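Local coordinates for protein amine oxidase (Emericella nidulans, PDB 3PGB) that probably oxidises primary amines to aldehydes, using a copper ion and a topaquinone cofactor made from one of its own tyrosines, at residues A147-V151 against W162-E166. Residues are numbered along the deposited sequence; the frame is centred on the assembly and turned at random.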
ATOM      1  N   ALA A 147     -39.781  10.521   5.093  1.00 19.46           N
ATOM      2  CA  ALA A 147     -40.258   9.956   6.350  1.00 19.62           C
ATOM      3  C   ALA A 147     -39.738   8.534   6.573  1.00 19.79           C
ATOM      4  O   ALA A 147     -40.126   7.611   5.857  1.00 19.78           O
ATOM      5  CB  ALA A 147     -41.785   9.974   6.381  1.00 19.57           C
ATOM      6  N   ASP A 148     -38.864   8.374   7.567  1.00 19.83           N
ATOM      7  CA  ASP A 148     -38.421   7.058   8.016  1.00 20.02           C
ATOM      8  C   ASP A 148     -39.454   6.455   8.976  1.00 20.25           C
ATOM      9  O   ASP A 148     -39.770   7.053  10.011  1.00 19.99           O
ATOM     10  CB  ASP A 148     -37.063   7.155   8.728  1.00 19.99           C
ATOM     11  CG  ASP A 148     -35.919   7.478   7.783  1.00 20.13           C
ATOM     12  OD1 ASP A 148     -35.263   8.526   7.975  1.00 20.05           O
ATOM     13  OD2 ASP A 148     -35.655   6.681   6.859  1.00 20.61           O
ATOM     14  N   ILE A 149     -39.968   5.271   8.639  1.00 20.68           N
ATOM     15  CA  ILE A 149     -40.938   4.561   9.494  1.00 21.12           C
ATOM     16  C   ILE A 149     -40.543   3.084   9.674  1.00 21.64           C
ATOM     17  O   ILE A 149     -39.696   2.576   8.942  1.00 21.72           O
ATOM     18  CB  ILE A 149     -42.388   4.671   8.928  1.00 20.95           C
ATOM     19  CG1 ILE A 149     -42.500   3.999   7.559  1.00 21.09           C
ATOM     20  CG2 ILE A 149     -42.798   6.122   8.795  1.00 20.29           C
ATOM     21  CD1 ILE A 149     -43.897   4.024   6.972  1.00 21.62           C
ATOM     22  N   LEU A 150     -41.148   2.414  10.655  1.00 22.31           N
ATOM     23  CA  LEU A 150     -40.963   0.972  10.864  1.00 22.78           C
ATOM     24  C   LEU A 150     -42.259   0.233  10.572  1.00 23.44           C
ATOM     25  O   LEU A 150     -43.306   0.590  11.116  1.00 23.65           O
ATOM     26  CB  LEU A 150     -40.564   0.661  12.307  1.00 22.70           C
ATOM     27  CG  LEU A 150     -39.089   0.555  12.693  1.00 22.75           C
ATOM     28  CD1 LEU A 150     -38.978  -0.128  14.061  1.00 22.22           C
ATOM     29  CD2 LEU A 150     -38.269  -0.197  11.656  1.00 22.77           C
ATOM     30  N   VAL A 151     -42.187  -0.802   9.736  1.00 23.94           N
ATOM     31  CA  VAL A 151     -43.346  -1.642   9.448  1.00 24.24           C
ATOM     32  C   VAL A 151     -43.102  -3.056   9.968  1.00 24.89           C
ATOM     33  O   VAL A 151     -42.170  -3.741   9.531  1.00 25.09           O
ATOM     34  CB  VAL A 151     -43.655  -1.685   7.948  1.00 24.25           C
ATOM     35  CG1 VAL A 151     -44.798  -2.657   7.667  1.00 23.89           C
ATOM     36  CG2 VAL A 151     -43.994  -0.284   7.438  1.00 23.65           C
ATOM     37  N   TRP A 162     -47.469   0.288  11.568  1.00 27.29           N
ATOM     38  CA  TRP A 162     -46.371   1.201  11.238  1.00 26.88           C
ATOM     39  C   TRP A 162     -46.242   2.283  12.294  1.00 26.60           C
ATOM     40  O   TRP A 162     -47.185   2.555  13.027  1.00 26.38           O
ATOM     41  CB  TRP A 162     -46.534   1.819   9.847  1.00 26.85           C
ATOM     42  CG  TRP A 162     -47.514   2.954   9.721  1.00 27.04           C
ATOM     43  CD1 TRP A 162     -48.820   2.865   9.348  1.00 27.53           C
ATOM     44  CD2 TRP A 162     -47.244   4.350   9.904  1.00 27.11           C
ATOM     45  NE1 TRP A 162     -49.392   4.114   9.313  1.00 27.68           N
ATOM     46  CE2 TRP A 162     -48.444   5.044   9.644  1.00 27.63           C
ATOM     47  CE3 TRP A 162     -46.109   5.081  10.270  1.00 27.01           C
ATOM     48  CZ2 TRP A 162     -48.544   6.436   9.746  1.00 27.54           C
ATOM     49  CZ3 TRP A 162     -46.207   6.462  10.374  1.00 27.29           C
ATOM     50  CH2 TRP A 162     -47.417   7.124  10.112  1.00 27.46           C
ATOM     51  N   GLU A 163     -45.054   2.871  12.386  1.00 26.44           N
ATOM     52  CA  GLU A 163     -44.819   4.003  13.283  1.00 26.42           C
ATOM     53  C   GLU A 163     -43.597   4.793  12.832  1.00 26.14           C
ATOM     54  O   GLU A 163     -42.754   4.271  12.103  1.00 26.04           O
ATOM     55  CB  GLU A 163     -44.645   3.538  14.739  1.00 26.47           C
ATOM     56  CG  GLU A 163     -43.461   2.606  14.983  1.00 27.35           C
ATOM     57  CD  GLU A 163     -43.383   2.086  16.423  1.00 29.19           C
ATOM     58  OE1 GLU A 163     -42.248   1.905  16.933  1.00 29.55           O
ATOM     59  OE2 GLU A 163     -44.450   1.857  17.046  1.00 30.10           O
ATOM     60  N   PRO A 164     -43.501   6.061  13.260  1.00 25.91           N
ATOM     61  CA  PRO A 164     -42.282   6.831  13.027  1.00 25.65           C
ATOM     62  C   PRO A 164     -41.050   6.140  13.612  1.00 25.40           C
ATOM     63  O   PRO A 164     -41.151   5.459  14.633  1.00 25.32           O
ATOM     64  CB  PRO A 164     -42.556   8.146  13.765  1.00 25.75           C
ATOM     65  CG  PRO A 164     -44.041   8.262  13.789  1.00 25.96           C
ATOM     66  CD  PRO A 164     -44.535   6.862  13.943  1.00 25.88           C
ATOM     67  N   LEU A 165     -39.907   6.308  12.950  1.00 25.15           N
ATOM     68  CA  LEU A 165     -38.634   5.755  13.406  1.00 24.81           C
ATOM     69  C   LEU A 165     -37.685   6.902  13.716  1.00 24.70           C
ATOM     70  O   LEU A 165     -37.247   7.596  12.804  1.00 24.68           O
ATOM     71  CB  LEU A 165     -38.026   4.860  12.312  1.00 24.64           C
ATOM     72  CG  LEU A 165     -36.656   4.226  12.597  1.00 24.12           C
ATOM     73  CD1 LEU A 165     -36.729   3.328  13.810  1.00 23.62           C
ATOM     74  CD2 LEU A 165     -36.135   3.451  11.396  1.00 23.03           C
ATOM     75  N   GLU A 166     -37.385   7.126  14.993  1.00 24.64           N
ATOM     76  CA  GLU A 166     -36.368   8.113  15.357  1.00 24.67           C
ATOM     77  C   GLU A 166     -35.294   7.570  16.303  1.00 24.40           C
ATOM     78  O   GLU A 166     -34.447   8.327  16.767  1.00 24.79           O
ATOM     79  CB  GLU A 166     -37.014   9.380  15.932  1.00 24.80           C
ATOM     80  CG  GLU A 166     -37.576   9.255  17.342  1.00 26.00           C
ATOM     81  CD  GLU A 166     -37.919  10.610  17.965  1.00 27.58           C
ATOM     82  OE1 GLU A 166     -37.948  10.686  19.220  1.00 28.14           O
ATOM     83  OE2 GLU A 166     -38.161  11.588  17.208  1.00 27.44           O
TER
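L150 and E163 form the hydrogen-bonded pair of an antiparallel ladder between 147-151 and 162-164, whose short axes approach to 4.6 Å with their N-to-C directions 143° apart. L150 N donates to E163 O at 2.9 Å, nearly straight at 163°, and E163 N returns a more bent bond to L150 O. The pairing outlasts the second strand: beyond P164, L165 N reaches D148 O at 3.0 Å, approaching tilted from that carbonyl's plane.

On the face shared by V151 and W162, the indole of W162 reaches I149. The CG2 methyl of I149 meets the six-membered ring obliquely, 3.8 Å from W162 CE3, while V151 CG2 lies 4.1 Å from W162 CB. With chi1 at 78°, W162 CG sits between its own backbone N and carbonyl carbon, a rotation that brings the six-membered ring alongside I149. On the face of L150 and E163, L165, just past the end of the strand, turns toward 147-151: its CD1 methyl rests against the branch point CG of L150, 3.8 Å away, the two side chains crossing at a slant.

The carboxylate of D148 turns from this interface to hydrogen-bond H133 and H660, and W162 NE1 is held by E88. These strands form a beta hairpin in an antiparallel sheet of the N-terminal part of the chain, away from the copper and calcium sites. Strand 145-152 continues the sheet into strand 131-138, whose V134 and L136 touch I149, while helix 73-84 packs through W82 against both V151 and W162.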